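Local coordinates for protein epoxide hydrolase (Aspergillus niger, PDB 3G02) that probably hydrolyses epoxides to vicinal diols, here as a laboratory-evolved enantioselective variant with an alpha/beta hydrolase fold, at residues A[273-278]-A[297-302]; A[210-215]-A[335-340]; A[101-106]-A[142-147]; A[224-229]-A[354-359]; A[20-25]-A[81-86]. The protein carries 9 engineered substitutions. All coordinates share one frame; numbering follows the deposited sequence.

Contact 1 (A[273-278]-A[297-302])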
# COMPACT_ATOMS: atom_id res chain seq x y z
N ALA A 273 -12.62 -3.13 0.25
CA ALA A 273 -11.18 -2.88 0.10
C ALA A 273 -10.92 -1.93 -1.06
O ALA A 273 -10.20 -0.95 -0.92
CB ALA A 273 -10.41 -4.19 -0.09
N LEU A 274 -11.53 -2.23 -2.20
CA LEU A 274 -11.37 -1.38 -3.37
C LEU A 274 -11.89 0.04 -3.11
O LEU A 274 -11.23 1.03 -3.47
CB LEU A 274 -12.07 -2.02 -4.58
CG LEU A 274 -11.84 -1.33 -5.92
CD1 LEU A 274 -10.43 -1.54 -6.43
CD2 LEU A 274 -12.85 -1.87 -6.92
N LEU A 275 -13.06 0.14 -2.48
CA LEU A 275 -13.65 1.45 -2.18
C LEU A 275 -12.75 2.29 -1.27
O LEU A 275 -12.60 3.49 -1.49
CB LEU A 275 -15.04 1.28 -1.54
CG LEU A 275 -15.76 2.54 -1.05
CD1 LEU A 275 -16.10 3.50 -2.18
CD2 LEU A 275 -17.03 2.15 -0.31
N ALA A 276 -12.16 1.66 -0.26
CA ALA A 276 -11.28 2.39 0.66
C ALA A 276 -10.04 2.92 -0.05
O ALA A 276 -9.69 4.10 0.09
CB ALA A 276 -10.90 1.51 1.84
N TRP A 277 -9.39 2.05 -0.82
CA TRP A 277 -8.13 2.41 -1.49
C TRP A 277 -8.34 3.48 -2.55
O TRP A 277 -7.59 4.47 -2.61
CB TRP A 277 -7.55 1.16 -2.12
CG TRP A 277 -6.16 1.28 -2.71
CD1 TRP A 277 -5.84 1.58 -4.00
CD2 TRP A 277 -4.92 1.03 -2.03
NE1 TRP A 277 -4.47 1.54 -4.17
CE2 TRP A 277 -3.88 1.21 -2.98
CE3 TRP A 277 -4.58 0.68 -0.72
CZ2 TRP A 277 -2.53 1.04 -2.66
CZ3 TRP A 277 -3.23 0.52 -0.39
CH2 TRP A 277 -2.22 0.71 -1.36
N ILE A 278 -9.35 3.28 -3.40
CA ILE A 278 -9.62 4.22 -4.50
C ILE A 278 -10.40 5.44 -4.00
O ILE A 278 -10.12 6.57 -4.41
CB ILE A 278 -10.34 3.51 -5.67
CG1 ILE A 278 -9.38 2.52 -6.33
CG2 ILE A 278 -10.88 4.52 -6.68
CD1 ILE A 278 -9.92 1.79 -7.54
N GLU A 297 -20.13 4.93 -8.35
CA GLU A 297 -20.15 4.59 -9.77
C GLU A 297 -18.77 4.17 -10.27
O GLU A 297 -18.62 3.13 -10.91
CB GLU A 297 -20.65 5.77 -10.61
CG GLU A 297 -22.15 6.03 -10.51
CD GLU A 297 -22.58 7.33 -11.17
OE1 GLU A 297 -21.72 8.13 -11.61
OE2 GLU A 297 -23.81 7.56 -11.25
N MET A 298 -17.76 4.98 -9.97
CA MET A 298 -16.40 4.72 -10.45
C MET A 298 -15.80 3.46 -9.85
O MET A 298 -15.17 2.67 -10.55
CB MET A 298 -15.47 5.91 -10.18
CG MET A 298 -15.89 7.22 -10.86
SD MET A 298 -16.29 7.06 -12.61
CE MET A 298 -16.14 8.78 -13.13
N VAL A 299 -16.02 3.27 -8.55
CA VAL A 299 -15.52 2.08 -7.87
C VAL A 299 -16.25 0.82 -8.35
O VAL A 299 -15.61 -0.20 -8.59
CB VAL A 299 -15.58 2.24 -6.32
CG1 VAL A 299 -15.24 0.94 -5.62
CG2 VAL A 299 -14.62 3.34 -5.86
N SER A 300 -17.57 0.91 -8.50
CA SER A 300 -18.35 -0.22 -9.02
C SER A 300 -17.90 -0.60 -10.43
O SER A 300 -17.77 -1.78 -10.74
CB SER A 300 -19.85 0.09 -9.01
OG SER A 300 -20.30 0.29 -7.69
N LEU A 301 -17.64 0.41 -11.26
CA LEU A 301 -17.14 0.19 -12.61
C LEU A 301 -15.82 -0.58 -12.59
O LEU A 301 -15.65 -1.55 -13.33
CB LEU A 301 -16.98 1.53 -13.34
CG LEU A 301 -16.33 1.54 -14.72
CD1 LEU A 301 -17.12 0.71 -15.74
CD2 LEU A 301 -16.14 2.98 -15.19
N TYR A 302 -14.89 -0.14 -11.74
CA TYR A 302 -13.63 -0.86 -11.57
C TYR A 302 -13.84 -2.29 -11.06
O TYR A 302 -13.20 -3.23 -11.55
CB TYR A 302 -12.71 -0.11 -10.60
CG TYR A 302 -11.69 0.79 -11.26
CD1 TYR A 302 -12.07 1.72 -12.23
CD2 TYR A 302 -10.34 0.72 -10.90
CE1 TYR A 302 -11.13 2.55 -12.83
CE2 TYR A 302 -9.40 1.55 -11.50
CZ TYR A 302 -9.80 2.46 -12.46
OH TYR A 302 -8.86 3.27 -13.04
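Helices 271-284 and 292-304 form a buried, largely apolar helix pair in the helical region between strands 209-214 and 340-345, the usual place of the lid in the alpha/beta hydrolase fold. The local axes approach to 9.8 Å and run more antiparallel than parallel, at 126°. No hydrogen bond joins the segments, so apolar packing carries the interface. V299 is its centre and has the most area buried. Its CG1, anti to the backbone N, presses on the opposing main chain, 3.8 Å from L275 CA, and reaches L274 CD2 at 3.9 Å. Its other methyl, CG2, lies 4.0 Å from L275 CD1 and 4.0 Å from I278 CG2. L274 and I278 each lie alongside V299, pointing the other way from it, whereas L275 crosses it nearly at a right angle. W69 of helix 59-71 packs on both L275 and V299. The aromatic part of the contact belongs to Y302, whose side chain lies about 8 Å from those of the predicted catalytic residues D193 and Y315, while its hydroxyl bonds to G120 O. The I278 side chain crosses that of Y302 at about a right angle, and its terminal CD1 comes within 3.6 Å of Y302 CD2, obliquely to the ring.

Contact 2 (A[210-215]-A[335-340])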
# COMPACT_ATOMS: atom_id res chain seq x y z
N LYS A 210 0.59 14.91 -33.87
CA LYS A 210 1.06 16.22 -34.35
C LYS A 210 1.17 17.29 -33.27
O LYS A 210 1.91 18.26 -33.42
CB LYS A 210 0.16 16.73 -35.49
CG LYS A 210 -0.00 15.77 -36.67
CD LYS A 210 1.30 15.55 -37.42
CE LYS A 210 1.12 14.54 -38.54
NZ LYS A 210 2.39 14.28 -39.27
N ALA A 211 0.44 17.10 -32.17
CA ALA A 211 0.44 18.05 -31.06
C ALA A 211 -0.05 17.36 -29.79
O ALA A 211 -0.79 16.38 -29.85
CB ALA A 211 -0.44 19.26 -31.38
N VAL A 212 0.37 17.89 -28.64
CA VAL A 212 0.02 17.32 -27.34
C VAL A 212 -0.44 18.41 -26.37
O VAL A 212 0.26 19.40 -26.16
CB VAL A 212 1.20 16.53 -26.71
CG1 VAL A 212 0.79 15.90 -25.39
CG2 VAL A 212 1.70 15.45 -27.65
N HIS A 213 -1.63 18.22 -25.80
CA HIS A 213 -2.10 19.06 -24.70
C HIS A 213 -2.20 18.21 -23.44
O HIS A 213 -2.81 17.14 -23.45
CB HIS A 213 -3.46 19.69 -25.02
CG HIS A 213 -4.03 20.47 -23.88
ND1 HIS A 213 -4.73 19.88 -22.85
CD2 HIS A 213 -4.00 21.80 -23.60
CE1 HIS A 213 -5.11 20.81 -21.99
NE2 HIS A 213 -4.67 21.98 -22.42
N LEU A 214 -1.60 18.71 -22.35
CA LEU A 214 -1.62 18.02 -21.06
C LEU A 214 -2.22 18.87 -19.96
O LEU A 214 -2.11 20.10 -19.99
CB LEU A 214 -0.20 17.61 -20.65
CG LEU A 214 0.66 16.80 -21.62
CD1 LEU A 214 2.02 16.52 -20.98
CD2 LEU A 214 -0.02 15.51 -22.03
N ASN A 215 -2.84 18.23 -18.97
CA ASN A 215 -3.22 18.91 -17.74
C ASN A 215 -2.51 18.33 -16.51
O ASN A 215 -2.93 18.54 -15.37
CB ASN A 215 -4.74 18.95 -17.54
CG ASN A 215 -5.35 17.56 -17.41
OD1 ASN A 215 -5.59 17.08 -16.30
ND2 ASN A 215 -5.59 16.92 -18.54
N LEU A 335 12.95 12.92 -23.92
CA LEU A 335 11.49 12.97 -23.87
C LEU A 335 10.91 14.38 -24.03
O LEU A 335 9.75 14.63 -23.69
CB LEU A 335 10.96 12.30 -22.60
CG LEU A 335 11.32 10.83 -22.36
CD1 LEU A 335 10.67 10.33 -21.08
CD2 LEU A 335 10.92 9.95 -23.54
N TYR A 336 11.73 15.29 -24.56
CA TYR A 336 11.29 16.64 -24.89
C TYR A 336 10.28 16.59 -26.03
O TYR A 336 10.52 15.93 -27.04
CB TYR A 336 12.50 17.49 -25.30
CG TYR A 336 12.23 18.97 -25.50
CD1 TYR A 336 12.40 19.88 -24.47
CD2 TYR A 336 11.82 19.45 -26.75
CE1 TYR A 336 12.16 21.24 -24.65
CE2 TYR A 336 11.58 20.81 -26.95
CZ TYR A 336 11.76 21.70 -25.90
OH TYR A 336 11.52 23.04 -26.09
N ILE A 337 9.14 17.26 -25.86
CA ILE A 337 8.13 17.31 -26.91
C ILE A 337 8.44 18.46 -27.86
O ILE A 337 8.27 19.63 -27.51
CB ILE A 337 6.70 17.46 -26.33
CG1 ILE A 337 6.39 16.32 -25.35
CG2 ILE A 337 5.67 17.49 -27.47
CD1 ILE A 337 5.20 16.58 -24.43
N HIS A 338 8.91 18.12 -29.06
CA HIS A 338 9.29 19.13 -30.05
C HIS A 338 8.10 19.69 -30.82
O HIS A 338 8.15 20.81 -31.35
CB HIS A 338 10.34 18.57 -31.01
CG HIS A 338 11.67 18.30 -30.36
ND1 HIS A 338 12.61 19.29 -30.16
CD2 HIS A 338 12.20 17.17 -29.85
CE1 HIS A 338 13.67 18.77 -29.56
NE2 HIS A 338 13.44 17.49 -29.36
N LYS A 339 7.02 18.91 -30.87
CA LYS A 339 5.76 19.32 -31.50
C LYS A 339 5.04 20.35 -30.63
O LYS A 339 5.36 20.50 -29.45
CB LYS A 339 4.89 18.10 -31.74
CG LYS A 339 5.46 17.16 -32.79
CD LYS A 339 4.93 15.77 -32.62
CE LYS A 339 5.72 14.78 -33.46
NZ LYS A 339 5.29 13.39 -33.15
N PRO A 340 4.06 21.09 -31.21
CA PRO A 340 3.28 22.04 -30.42
C PRO A 340 2.74 21.40 -29.15
O PRO A 340 2.08 20.35 -29.21
CB PRO A 340 2.15 22.44 -31.37
CG PRO A 340 2.75 22.30 -32.72
CD PRO A 340 3.65 21.09 -32.63
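The Y336 ring turns an edge to the H338 imidazole: Y336 CD2 stands 3.4 Å above the plane of the H338 ring, over its centre, and H338 CG lies in plane at the edge of the Y336 ring. This pair belongs to 335-340 alone; the link to 210-215 is made further along, where the chain turns a corner at K339. There P340 O accepts from V212 N at 3.0 Å, with a nearly straight N-H...O angle of 166°, and the donor sits almost along the C=O axis. The same oxygen is 3.4 Å from A211 CA, a CA-H...O contact. K210 O, in turn, is covered by carbons, with K339 CB at 3.4 Å and P340 CD also at 3.4 Å. Apolar contact is thin, its closest pair being A211 CB with P340 CB at 4.1 Å. V212 next bonds to G342, so this is where parallel strands 209-214 and 340-345 begin to pair. The K339 chain runs extended past K210 O to place NZ on C209 O and G203 O, while K210 NZ bonds to D207 O. K210 NZ and K339 NZ, 6.8 Å apart, probably repel mildly; both are hydrogen-bonded to backbone carbonyls, which would temper their charge, and main-chain bonding sets the pairing.

Contact 3 (A[101-106]-A[142-147])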
# COMPACT_ATOMS: atom_id res chain seq x y z
N ALA A 101 -16.67 7.53 -28.30
CA ALA A 101 -16.32 8.50 -29.33
C ALA A 101 -17.48 9.39 -29.73
O ALA A 101 -18.63 8.97 -29.68
CB ALA A 101 -15.77 7.80 -30.57
N LEU A 102 -17.15 10.62 -30.12
CA LEU A 102 -18.04 11.43 -30.94
C LEU A 102 -17.31 11.66 -32.25
O LEU A 102 -16.28 12.34 -32.28
CB LEU A 102 -18.37 12.77 -30.27
CG LEU A 102 -19.23 12.77 -29.01
CD1 LEU A 102 -19.39 14.21 -28.53
CD2 LEU A 102 -20.60 12.13 -29.23
N PHE A 103 -17.83 11.07 -33.32
CA PHE A 103 -17.26 11.26 -34.64
C PHE A 103 -18.01 12.34 -35.41
O PHE A 103 -19.23 12.35 -35.46
CB PHE A 103 -17.28 9.96 -35.45
CG PHE A 103 -16.34 8.91 -34.93
CD1 PHE A 103 -14.96 9.11 -34.98
CD2 PHE A 103 -16.83 7.73 -34.40
CE1 PHE A 103 -14.09 8.13 -34.50
CE2 PHE A 103 -15.97 6.75 -33.92
CZ PHE A 103 -14.60 6.95 -33.97
N SER A 104 -17.24 13.26 -35.99
CA SER A 104 -17.81 14.27 -36.87
C SER A 104 -18.11 13.68 -38.24
O SER A 104 -17.49 12.69 -38.65
CB SER A 104 -16.84 15.44 -37.00
OG SER A 104 -17.36 16.45 -37.85
N GLU A 105 -19.06 14.29 -38.94
CA GLU A 105 -19.33 13.95 -40.34
C GLU A 105 -18.52 14.85 -41.27
O GLU A 105 -18.54 14.68 -42.49
CB GLU A 105 -20.83 14.05 -40.65
CG GLU A 105 -21.66 12.88 -40.13
CD GLU A 105 -23.16 13.10 -40.27
OE1 GLU A 105 -23.58 13.96 -41.08
OE2 GLU A 105 -23.93 12.40 -39.58
N ARG A 106 -17.79 15.81 -40.69
CA ARG A 106 -16.93 16.71 -41.44
C ARG A 106 -15.63 16.03 -41.85
O ARG A 106 -15.00 15.34 -41.05
CB ARG A 106 -16.61 17.98 -40.65
CG ARG A 106 -17.81 18.88 -40.38
CD ARG A 106 -17.50 20.33 -40.74
NE ARG A 106 -16.55 20.97 -39.84
CZ ARG A 106 -15.95 22.14 -40.08
NH1 ARG A 106 -16.20 22.80 -41.20
NH2 ARG A 106 -15.10 22.64 -39.20
N PRO A 142 -16.37 20.19 -34.93
CA PRO A 142 -15.06 20.49 -35.53
C PRO A 142 -13.99 19.42 -35.28
O PRO A 142 -12.95 19.44 -35.94
CB PRO A 142 -14.66 21.80 -34.86
CG PRO A 142 -15.31 21.75 -33.52
CD PRO A 142 -16.58 20.96 -33.69
N PHE A 143 -14.24 18.53 -34.32
CA PHE A 143 -13.25 17.53 -33.94
C PHE A 143 -13.84 16.13 -33.99
O PHE A 143 -15.06 15.96 -33.89
CB PHE A 143 -12.75 17.76 -32.50
CG PHE A 143 -12.38 19.19 -32.18
CD1 PHE A 143 -11.61 19.95 -33.06
CD2 PHE A 143 -12.77 19.76 -30.97
CE1 PHE A 143 -11.26 21.27 -32.75
CE2 PHE A 143 -12.42 21.07 -30.66
CZ PHE A 143 -11.66 21.83 -31.55
N HIS A 144 -12.97 15.14 -34.16
CA HIS A 144 -13.32 13.77 -33.79
C HIS A 144 -12.80 13.59 -32.37
O HIS A 144 -11.64 13.91 -32.09
CB HIS A 144 -12.63 12.75 -34.70
CG HIS A 144 -13.09 12.79 -36.12
ND1 HIS A 144 -14.38 12.45 -36.49
CD2 HIS A 144 -12.44 13.08 -37.27
CE1 HIS A 144 -14.50 12.56 -37.81
NE2 HIS A 144 -13.33 12.93 -38.30
N LEU A 145 -13.66 13.12 -31.48
CA LEU A 145 -13.27 12.94 -30.08
C LEU A 145 -13.29 11.46 -29.73
O LEU A 145 -14.35 10.85 -29.63
CB LEU A 145 -14.19 13.75 -29.16
CG LEU A 145 -14.19 15.26 -29.45
CD1 LEU A 145 -15.49 15.89 -28.99
CD2 LEU A 145 -12.98 15.95 -28.84
N VAL A 146 -12.09 10.90 -29.58
CA VAL A 146 -11.92 9.48 -29.27
C VAL A 146 -11.41 9.35 -27.84
O VAL A 146 -10.41 9.96 -27.47
CB VAL A 146 -10.91 8.81 -30.24
CG1 VAL A 146 -10.79 7.31 -29.96
CG2 VAL A 146 -11.32 9.05 -31.70
N VAL A 147 -12.13 8.56 -27.04
CA VAL A 147 -11.82 8.36 -25.63
C VAL A 147 -11.58 6.86 -25.38
O VAL A 147 -12.52 6.12 -25.07
CB VAL A 147 -12.95 8.88 -24.71
CG1 VAL A 147 -12.51 8.83 -23.26
CG2 VAL A 147 -13.33 10.32 -25.08
O HOH W 1 -13.69 12.94 -41.16
O HOH W 2 -12.61 21.61 -37.69
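Strands 95-102 and 143-148 meet here as antiparallel neighbours in the central sheet of the alpha/beta hydrolase fold, at the place where they start to diverge. L102 and L145 are a hydrogen-bonded pair: L145 N gives to L102 O at 2.8 Å, practically straight at 177°, and L102 N returns a bond to L145 O at 2.9 Å, more bent at 152°. Their side chains share one face, where L129 and F132 of helix 126-135 cover them. A101 and V146, a non-hydrogen-bonded pair, point to the other face. A101 CB also lies over one face of the F103 ring, offset toward its rim, and F103 CE1 touches V146 CG2 at 4.0 Å. The H144 and F103 side chains run at about a right angle, their ring planes 60° apart, bringing H144 ND1 to the phenyl edge, 3.7 Å from F103 CD1. H144 NE2 reaches R106 O through a water that donates to R106 O. Beyond the bridges S104 forms an ST turn, its OG accepting from R106 N at 2.9 Å and also hydrogen-bonded to L141 O. S104 CB packs on F143 O, a buried carbonyl with no partner in the model. An antiparallel second strand in an otherwise parallel sheet is the signature of the alpha/beta hydrolase fold.

Contact 4 (A[224-229]-A[354-359])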
# COMPACT_ATOMS: atom_id res chain seq x y z
N GLU A 224 19.09 21.97 -14.69
CA GLU A 224 19.72 23.21 -15.16
C GLU A 224 18.85 24.45 -14.94
O GLU A 224 19.00 25.46 -15.63
CB GLU A 224 20.13 23.07 -16.63
CG GLU A 224 21.21 22.02 -16.89
CD GLU A 224 21.56 21.87 -18.36
OE1 GLU A 224 20.66 21.58 -19.17
OE2 GLU A 224 22.75 22.03 -18.70
N GLY A 225 17.94 24.37 -13.97
CA GLY A 225 17.04 25.48 -13.65
C GLY A 225 15.80 25.52 -14.54
O GLY A 225 15.65 24.67 -15.42
N PRO A 226 14.91 26.51 -14.32
CA PRO A 226 14.99 27.55 -13.28
C PRO A 226 14.85 27.02 -11.85
O PRO A 226 14.15 26.03 -11.62
CB PRO A 226 13.81 28.47 -13.63
CG PRO A 226 12.88 27.63 -14.40
CD PRO A 226 13.73 26.67 -15.17
N SER A 227 15.51 27.69 -10.92
CA SER A 227 15.56 27.27 -9.52
C SER A 227 14.24 27.53 -8.79
O SER A 227 13.41 28.31 -9.26
CB SER A 227 16.69 28.01 -8.81
OG SER A 227 16.41 29.40 -8.77
N ILE A 228 14.08 26.88 -7.64
CA ILE A 228 12.97 27.13 -6.72
C ILE A 228 12.93 28.61 -6.31
O ILE A 228 11.86 29.20 -6.19
CB ILE A 228 13.08 26.26 -5.44
CG1 ILE A 228 13.19 24.77 -5.79
CG2 ILE A 228 11.91 26.53 -4.47
CD1 ILE A 228 11.88 24.08 -6.08
N GLU A 229 14.11 29.19 -6.11
CA GLU A 229 14.25 30.59 -5.72
C GLU A 229 13.68 31.56 -6.74
O GLU A 229 13.25 32.66 -6.38
CB GLU A 229 15.73 30.94 -5.47
CG GLU A 229 16.30 30.38 -4.18
CD GLU A 229 16.68 28.91 -4.28
OE1 GLU A 229 16.90 28.42 -5.41
OE2 GLU A 229 16.78 28.26 -3.22
N PRO A 354 5.38 24.51 -11.93
CA PRO A 354 5.08 25.79 -12.58
C PRO A 354 5.36 25.80 -14.08
O PRO A 354 6.04 24.91 -14.60
CB PRO A 354 6.03 26.76 -11.87
CG PRO A 354 7.21 25.93 -11.56
CD PRO A 354 6.68 24.56 -11.23
N ARG A 355 4.83 26.82 -14.76
CA ARG A 355 5.04 27.01 -16.20
C ARG A 355 6.51 26.94 -16.62
O ARG A 355 6.84 26.27 -17.60
CB ARG A 355 4.42 28.34 -16.65
CG ARG A 355 4.58 28.62 -18.13
CD ARG A 355 3.90 29.92 -18.55
NE ARG A 355 4.05 30.13 -19.99
CZ ARG A 355 3.27 30.93 -20.73
NH1 ARG A 355 2.27 31.60 -20.17
NH2 ARG A 355 3.50 31.04 -22.03
N SER A 356 7.38 27.63 -15.88
CA SER A 356 8.81 27.69 -16.24
C SER A 356 9.52 26.34 -16.16
O SER A 356 10.56 26.14 -16.78
CB SER A 356 9.53 28.72 -15.37
OG SER A 356 9.51 28.34 -14.00
N TRP A 357 8.95 25.41 -15.39
CA TRP A 357 9.48 24.05 -15.33
C TRP A 357 8.92 23.22 -16.48
O TRP A 357 9.67 22.53 -17.17
CB TRP A 357 9.11 23.40 -13.99
CG TRP A 357 9.97 23.82 -12.83
CD1 TRP A 357 10.75 24.94 -12.74
CD2 TRP A 357 10.09 23.14 -11.58
NE1 TRP A 357 11.37 24.99 -11.51
CE2 TRP A 357 10.98 23.90 -10.78
CE3 TRP A 357 9.55 21.96 -11.06
CZ2 TRP A 357 11.34 23.51 -9.48
CZ3 TRP A 357 9.90 21.57 -9.77
CH2 TRP A 357 10.79 22.35 -8.99
N ILE A 358 7.61 23.31 -16.69
CA ILE A 358 6.95 22.60 -17.79
C ILE A 358 7.53 23.01 -19.15
O ILE A 358 7.69 22.17 -20.04
CB ILE A 358 5.41 22.83 -17.74
CG1 ILE A 358 4.84 22.27 -16.44
CG2 ILE A 358 4.72 22.20 -18.95
CD1 ILE A 358 3.51 22.84 -16.04
N ALA A 359 7.88 24.29 -19.28
CA ALA A 359 8.47 24.83 -20.50
C ALA A 359 9.80 24.17 -20.90
O ALA A 359 10.16 24.17 -22.08
CB ALA A 359 8.64 26.34 -20.38
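W357 holds CG beside its backbone N and anti to the carbonyl carbon (chi1 -79°), which swings the indole toward 224-229 although its CB does not point there. I228 likewise sets CG1 anti to its carbonyl carbon and then turns CD1 back to the indole. S356 OG takes the crowded position between the backbone N and the carbonyl carbon, 3.5 Å from P226 CG. P226 follows a cis peptide bond; its CG lies 3.8 Å from W357 CD1 while its carbonyl faces the pyrrole nitrogen. W357 NE1 donates to P226 O at 3.0 Å, but the N-H...O angle is only 131° and the donor stands above the carbonyl plane, not on a lone pair. At the benzo end, I228 CD1 meets the edge of the ring, 3.5 Å from W357 CZ2. P354, the N-cap of helix 355-358, lays its CD over one indole face, 3.5 Å above the plane and toward the rim. Both I228 and W357 also touch I239 of helix 233-248, so the contact ties the loop leading into that helix to the short helix 355-358. The bent geometry suggests that the hydrogen bond is poorly directed and that carbon packing at both ends of the indole probably contributes much of the hold.

Contact 5 (A[20-25]-A[81-86])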
# COMPACT_ATOMS: atom_id res chain seq x y z
N PHE A 20 -20.50 -1.21 -28.94
CA PHE A 20 -20.41 -1.85 -27.64
C PHE A 20 -21.49 -1.30 -26.72
O PHE A 20 -21.76 -0.09 -26.72
CB PHE A 20 -19.02 -1.60 -27.04
CG PHE A 20 -18.81 -2.23 -25.70
CD1 PHE A 20 -18.46 -3.58 -25.59
CD2 PHE A 20 -18.94 -1.49 -24.53
CE1 PHE A 20 -18.26 -4.17 -24.35
CE2 PHE A 20 -18.75 -2.07 -23.28
CZ PHE A 20 -18.41 -3.41 -23.19
N THR A 21 -22.12 -2.19 -25.97
CA THR A 21 -23.14 -1.83 -25.00
C THR A 21 -22.76 -2.44 -23.65
O THR A 21 -22.50 -3.64 -23.56
CB THR A 21 -24.54 -2.33 -25.43
OG1 THR A 21 -24.84 -1.85 -26.75
CG2 THR A 21 -25.63 -1.85 -24.47
N VAL A 22 -22.72 -1.60 -22.62
CA VAL A 22 -22.50 -2.09 -21.26
C VAL A 22 -23.78 -2.78 -20.78
O VAL A 22 -24.85 -2.18 -20.76
CB VAL A 22 -22.10 -0.95 -20.29
CG1 VAL A 22 -21.82 -1.51 -18.89
CG2 VAL A 22 -20.88 -0.19 -20.82
N SER A 23 -23.64 -4.05 -20.40
CA SER A 23 -24.77 -4.86 -19.96
C SER A 23 -24.29 -5.86 -18.91
O SER A 23 -24.10 -7.04 -19.20
CB SER A 23 -25.41 -5.58 -21.15
OG SER A 23 -26.59 -6.25 -20.75
N ILE A 24 -24.10 -5.35 -17.70
CA ILE A 24 -23.64 -6.17 -16.58
C ILE A 24 -24.77 -7.11 -16.15
O ILE A 24 -25.86 -6.64 -15.83
CB ILE A 24 -23.16 -5.30 -15.38
CG1 ILE A 24 -22.06 -4.31 -15.80
CG2 ILE A 24 -22.71 -6.18 -14.21
CD1 ILE A 24 -20.78 -4.94 -16.35
N PRO A 25 -24.52 -8.43 -16.16
CA PRO A 25 -25.54 -9.39 -15.74
C PRO A 25 -26.03 -9.13 -14.32
O PRO A 25 -25.25 -8.73 -13.45
CB PRO A 25 -24.81 -10.73 -15.81
CG PRO A 25 -23.72 -10.52 -16.80
CD PRO A 25 -23.28 -9.11 -16.59
N ARG A 81 -26.41 5.78 -18.64
CA ARG A 81 -25.59 6.95 -18.97
C ARG A 81 -24.35 6.55 -19.78
O ARG A 81 -24.00 7.21 -20.75
CB ARG A 81 -25.19 7.71 -17.71
CG ARG A 81 -24.47 9.03 -17.98
CD ARG A 81 -24.45 9.92 -16.75
NE ARG A 81 -23.50 9.47 -15.74
CZ ARG A 81 -22.20 9.77 -15.73
NH1 ARG A 81 -21.67 10.52 -16.69
NH2 ARG A 81 -21.42 9.31 -14.76
N LEU A 82 -23.70 5.46 -19.38
CA LEU A 82 -22.57 4.92 -20.15
C LEU A 82 -22.97 4.68 -21.61
O LEU A 82 -22.26 5.07 -22.54
CB LEU A 82 -22.04 3.63 -19.52
CG LEU A 82 -21.42 3.71 -18.12
CD1 LEU A 82 -20.83 2.37 -17.73
CD2 LEU A 82 -20.35 4.78 -18.08
N ASN A 83 -24.14 4.07 -21.78
CA ASN A 83 -24.64 3.68 -23.10
C ASN A 83 -25.28 4.82 -23.89
O ASN A 83 -25.75 4.61 -25.01
CB ASN A 83 -25.60 2.50 -22.95
CG ASN A 83 -24.90 1.23 -22.51
OD1 ASN A 83 -23.73 1.01 -22.84
ND2 ASN A 83 -25.61 0.38 -21.78
N SER A 84 -25.28 6.02 -23.32
CA SER A 84 -25.83 7.21 -23.98
C SER A 84 -24.91 7.80 -25.04
O SER A 84 -25.34 8.63 -25.84
CB SER A 84 -26.24 8.28 -22.96
OG SER A 84 -25.11 8.85 -22.32
N PHE A 85 -23.64 7.38 -25.04
CA PHE A 85 -22.67 7.83 -26.04
C PHE A 85 -22.21 6.65 -26.88
O PHE A 85 -22.26 5.51 -26.42
CB PHE A 85 -21.47 8.49 -25.36
CG PHE A 85 -21.76 9.86 -24.81
CD1 PHE A 85 -21.56 10.99 -25.59
CD2 PHE A 85 -22.24 10.01 -23.51
CE1 PHE A 85 -21.83 12.26 -25.09
CE2 PHE A 85 -22.51 11.28 -23.00
CZ PHE A 85 -22.31 12.40 -23.79
N PRO A 86 -21.77 6.91 -28.13
CA PRO A 86 -21.24 5.82 -28.95
C PRO A 86 -20.04 5.15 -28.28
O PRO A 86 -19.11 5.84 -27.85
CB PRO A 86 -20.81 6.52 -30.24
CG PRO A 86 -21.65 7.76 -30.29
CD PRO A 86 -21.74 8.19 -28.86
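The N83 carboxamide turns its edge to the V22 backbone and pairs with both the N-H and the C=O of that residue. N83 CG is anti to its own carbonyl carbon, which directs the amide across to 20-25. OD1 accepts from V22 N at 2.8 Å with a 157° N-H...O angle, on a lone pair in the amide plane. ND2 donates to V22 O at 2.9 Å and 166°; this oxygen is essentially in the amide plane of N83, and the donor sits on one of its lone pairs. T21 crosses N83 at about a right angle, its CG2 3.5 Å from N83 ND2. On the inner side V22 and L82 cross obliquely, with V22 CG2 and L82 CD1 4.0 Å apart; F155 and E79 also touch V22. N83 sits where helix 75-82 ends in a type I turn from L82 to F85. There R81 O takes two bonds, from S84 N and from S84 OG, the latter at 2.5 Å, which helps fix the turn that presents N83. With both polar ends engaged, the carboxamide cannot flip without losing both bonds, so its orientation is chemically defined and the loop before helix 26-38 is fastened to the end of helix 75-82.

Overall arrangement
Along the chain contact 5 closes first, then contact 3; contacts 2 and 4 interlock, their segments alternating, and both span the insertion that holds contact 1. Contacts 2 and 3 belong to one sheet, their centres about 21 Å apart. Contact 4 lies about 18 Å from contact 2, centre to centre, while contact 1 is about 32 Å from contact 2 on the opposite side of the chain's centre. Contact 5 touches two others: P86 O probably bonds to A101 N of contact 3, and R81 NH2 makes a long, weak ion pair with E297 OE1 of contact 1. The N-terminal region thus meets the sheet firmly and the helical insertion more loosely, while contact 2 pairs the strands flanking the insertion and contact 4 joins its beginning to helix 355-358.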